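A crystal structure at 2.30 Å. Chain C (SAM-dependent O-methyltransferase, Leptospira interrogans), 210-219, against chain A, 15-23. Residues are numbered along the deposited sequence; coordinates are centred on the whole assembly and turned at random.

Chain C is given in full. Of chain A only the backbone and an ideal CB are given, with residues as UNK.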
# COMPACT_ATOMS: atom_id res chain seq x y z
N ASN C 210 -13.33 13.56 5.72
CA ASN C 210 -14.59 14.17 5.35
C ASN C 210 -14.60 14.69 3.91
O ASN C 210 -15.60 15.21 3.44
CB ASN C 210 -14.95 15.27 6.34
CG ASN C 210 -15.22 14.73 7.74
OD1 ASN C 210 -16.15 13.96 7.96
ND2 ASN C 210 -14.40 15.14 8.70
N ASP C 211 -13.47 14.52 3.22
CA ASP C 211 -13.32 14.97 1.84
C ASP C 211 -13.81 13.91 0.85
O ASP C 211 -13.22 12.82 0.74
CB ASP C 211 -11.86 15.32 1.55
CG ASP C 211 -11.70 16.14 0.30
OD1 ASP C 211 -12.69 16.33 -0.43
OD2 ASP C 211 -10.57 16.60 0.03
N SER C 212 -14.89 14.23 0.14
CA SER C 212 -15.51 13.30 -0.82
C SER C 212 -14.72 13.25 -2.12
O SER C 212 -14.96 12.39 -2.96
CB SER C 212 -16.96 13.70 -1.09
OG SER C 212 -17.01 15.01 -1.65
N LEU C 213 -13.76 14.15 -2.27
CA LEU C 213 -12.91 14.18 -3.45
C LEU C 213 -11.77 13.16 -3.39
O LEU C 213 -11.06 12.96 -4.37
CB LEU C 213 -12.34 15.59 -3.68
CG LEU C 213 -13.31 16.73 -4.01
CD1 LEU C 213 -12.51 17.96 -4.41
CD2 LEU C 213 -14.28 16.37 -5.12
N VAL C 214 -11.61 12.52 -2.23
CA VAL C 214 -10.55 11.53 -2.02
C VAL C 214 -11.05 10.26 -1.33
O VAL C 214 -12.15 10.23 -0.79
CB VAL C 214 -9.34 12.11 -1.20
CG1 VAL C 214 -8.86 13.45 -1.77
CG2 VAL C 214 -9.68 12.24 0.29
N ASP C 215 -10.22 9.21 -1.38
CA ASP C 215 -10.39 8.02 -0.56
C ASP C 215 -9.17 7.88 0.33
O ASP C 215 -8.08 8.31 -0.05
CB ASP C 215 -10.54 6.77 -1.42
CG ASP C 215 -11.86 6.74 -2.16
OD1 ASP C 215 -12.91 6.82 -1.48
OD2 ASP C 215 -11.85 6.64 -3.41
N VAL C 216 -9.34 7.27 1.49
CA VAL C 216 -8.24 7.13 2.44
C VAL C 216 -8.10 5.71 3.01
O VAL C 216 -9.09 5.05 3.35
CB VAL C 216 -8.32 8.20 3.59
CG1 VAL C 216 -9.68 8.18 4.28
CG2 VAL C 216 -7.17 8.05 4.60
N SER C 217 -6.86 5.26 3.11
CA SER C 217 -6.52 4.08 3.88
C SER C 217 -5.41 4.45 4.86
O SER C 217 -4.33 4.86 4.45
CB SER C 217 -6.09 2.92 2.98
OG SER C 217 -5.76 1.78 3.76
N LEU C 218 -5.70 4.32 6.15
CA LEU C 218 -4.75 4.67 7.20
C LEU C 218 -4.06 3.41 7.73
O LEU C 218 -4.63 2.65 8.53
CB LEU C 218 -5.44 5.45 8.33
CG LEU C 218 -4.56 6.31 9.25
CD1 LEU C 218 -5.43 7.21 10.12
CD2 LEU C 218 -3.59 5.49 10.11
N VAL C 219 -2.83 3.22 7.29
CA VAL C 219 -2.09 1.98 7.48
C VAL C 219 -1.25 2.08 8.75
O VAL C 219 -0.47 3.02 8.88
CB VAL C 219 -1.17 1.72 6.25
CG1 VAL C 219 -0.44 0.39 6.37
CG2 VAL C 219 -1.97 1.79 4.96
N UNK A 15 -9.73 5.15 16.94
CA UNK A 15 -9.39 6.40 16.25
C UNK A 15 -9.15 6.21 14.75
O UNK A 15 -9.64 7.01 13.94
CB UNK A 15 -8.14 7.02 16.89
N UNK A 16 -8.39 5.18 14.39
CA UNK A 16 -8.14 4.83 13.00
C UNK A 16 -9.45 4.56 12.25
O UNK A 16 -9.66 5.07 11.14
CB UNK A 16 -7.22 3.61 12.92
N UNK A 17 -10.31 3.77 12.86
CA UNK A 17 -11.64 3.47 12.33
C UNK A 17 -12.42 4.75 12.04
O UNK A 17 -12.95 4.93 10.94
CB UNK A 17 -12.42 2.59 13.31
N UNK A 18 -12.48 5.64 13.03
CA UNK A 18 -13.26 6.88 12.93
C UNK A 18 -12.71 7.86 11.92
O UNK A 18 -13.45 8.72 11.43
CB UNK A 18 -13.33 7.56 14.30
N UNK A 19 -11.42 7.74 11.62
CA UNK A 19 -10.75 8.65 10.69
C UNK A 19 -10.39 8.10 9.31
O UNK A 19 -9.70 8.77 8.55
CB UNK A 19 -9.46 9.15 11.35
N UNK A 20 -10.87 6.90 8.99
CA UNK A 20 -10.59 6.30 7.68
C UNK A 20 -11.75 5.50 7.09
O UNK A 20 -11.98 5.56 5.88
CB UNK A 20 -9.37 5.39 7.79
N UNK A 21 -12.49 4.78 7.93
CA UNK A 21 -13.50 3.84 7.46
C UNK A 21 -14.85 4.49 7.17
O UNK A 21 -15.48 5.06 8.06
CB UNK A 21 -13.69 2.73 8.50
N UNK A 22 -15.26 4.41 5.90
CA UNK A 22 -16.56 4.89 5.44
C UNK A 22 -17.27 3.68 4.84
O UNK A 22 -17.25 3.46 3.62
CB UNK A 22 -16.43 6.03 4.43
N UNK A 23 -17.90 2.88 5.70
CA UNK A 23 -18.39 1.57 5.29
C UNK A 23 -19.86 1.60 4.88
O UNK A 23 -20.71 2.03 5.67
CB UNK A 23 -18.19 0.56 6.42

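Position 15 has helical backbone angles (-58/-45), its CA-to-CB bond runs sideways to chain C, and nothing of that stretch lies within 5.5 Å of the ideal CB. Chain C constrains it little, and many side chains would fit. It is A:Tyr15, chi1 t, whose ring comes nearest at CE2, 4.8 Å from CD1 of C:Leu218.

Position 16, also helical, points toward chain C, with its ideal CB 4.9 Å from CD1 of C:Leu218. An aliphatic neighbour invites an aliphatic partner: leucine, isoleucine, valine or methionine would suit. The deposited A:Ile16 (chi1 m, chi2 t) places CG2 4.2 Å from CB of C:Leu218 and 3.8 Å from its carbonyl O, both van der Waals contacts.

Positions 17 and 18 are out of reach, so chain C cannot choose between candidates; they are A:Phe17 and A:Arg18.

At position 19 phi/psi shift to -107/9, the first departure from helical values. The CB points sideways, 4.6 Å from CD1 of C:Leu218. Small residues would fit, and a short polar one could also bond back to a carbonyl in the last turn of the helix. A:Asn19 does this: ND2 donates to O of A:Tyr15 at 2.9 Å, with an angle of 168°.

The CA of position 20 lies 5.8 Å from the CA of C:Val216, the closest CA pair of the two stretches. Its CB points toward the strand, ideally 4.0 Å from CB of C:Leu218 and 4.5 Å from O of C:Val216. Such proximity favours a small residue: alanine, serine, perhaps cysteine. A:Ser20, chi1 p, donates from OG to O of A:Ile16 at 2.7 Å. The same OG accepts from a water at 2.7 Å, and that water accepts from N of C:Leu218 at 3.2 Å, bridging the chains.

Position 21 points away; it is A:Val21.

Position 22 points toward chain C again, but no atom of that stretch comes within 5.5 Å of its ideal CB. Farther out, the turn from C:Asp211 to C:Val214 offers the carbonyls of both these residues, and C:Asp215 adds a negative charge. A long donor is indicated, lysine or arginine, the latter able to serve two acceptors at once. In A:Arg22, NH2 donates to O of C:Asp211 at 2.9 Å, near the guanidinium plane; NH1 makes a weak bond to O of C:Val214 at 3.2 Å, an oblique approach. OD1 of C:Asp215, 4.3 Å from NH1, lies well out of that plane and contributes charge alone.

Position 23 is out of reach; it is A:Glu23.

Chain A 15-23: YIFRNSVRE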
# COMPACT_ATOMS: atom_id res chain seq x y z
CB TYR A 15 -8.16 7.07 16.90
CG TYR A 15 -7.71 8.31 16.16
CD1 TYR A 15 -8.11 9.59 16.57
CD2 TYR A 15 -6.88 8.21 15.03
CE1 TYR A 15 -7.71 10.73 15.87
CE2 TYR A 15 -6.48 9.32 14.33
CZ TYR A 15 -6.90 10.59 14.75
OH TYR A 15 -6.48 11.68 14.05
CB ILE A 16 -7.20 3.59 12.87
CG1 ILE A 16 -5.81 3.91 13.45
CG2 ILE A 16 -7.10 3.12 11.41
CD1 ILE A 16 -4.95 2.69 13.70
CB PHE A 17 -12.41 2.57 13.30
CG PHE A 17 -13.79 2.21 12.85
CD1 PHE A 17 -13.99 1.17 11.94
CD2 PHE A 17 -14.90 2.91 13.31
CE1 PHE A 17 -15.26 0.83 11.51
CE2 PHE A 17 -16.18 2.58 12.89
CZ PHE A 17 -16.36 1.54 11.99
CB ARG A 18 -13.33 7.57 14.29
CG ARG A 18 -14.46 7.11 15.18
CD ARG A 18 -14.12 7.41 16.64
NE ARG A 18 -13.29 8.61 16.78
CZ ARG A 18 -12.26 8.73 17.61
NH1 ARG A 18 -11.91 7.72 18.39
NH2 ARG A 18 -11.56 9.86 17.65
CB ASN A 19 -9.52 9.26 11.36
CG ASN A 19 -9.88 10.30 12.37
OD1 ASN A 19 -9.97 11.48 12.04
ND2 ASN A 19 -10.13 9.88 13.61
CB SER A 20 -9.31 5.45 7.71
OG SER A 20 -9.43 4.34 8.59
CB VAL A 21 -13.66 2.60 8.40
CG1 VAL A 21 -14.87 1.76 8.01
CG2 VAL A 21 -12.41 1.73 8.35
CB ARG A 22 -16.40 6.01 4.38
CG ARG A 22 -15.23 7.01 4.56
CD ARG A 22 -15.24 8.06 3.42
NE ARG A 22 -14.09 8.98 3.41
CZ ARG A 22 -13.76 9.77 2.38
NH1 ARG A 22 -14.49 9.76 1.27
NH2 ARG A 22 -12.70 10.58 2.45
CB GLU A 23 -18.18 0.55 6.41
CG GLU A 23 -18.35 -0.90 5.98
CD GLU A 23 -18.18 -1.88 7.13
OE1 GLU A 23 -17.80 -3.04 6.87
OE2 GLU A 23 -18.42 -1.48 8.29
O HOH W 1 -7.79 2.47 7.67
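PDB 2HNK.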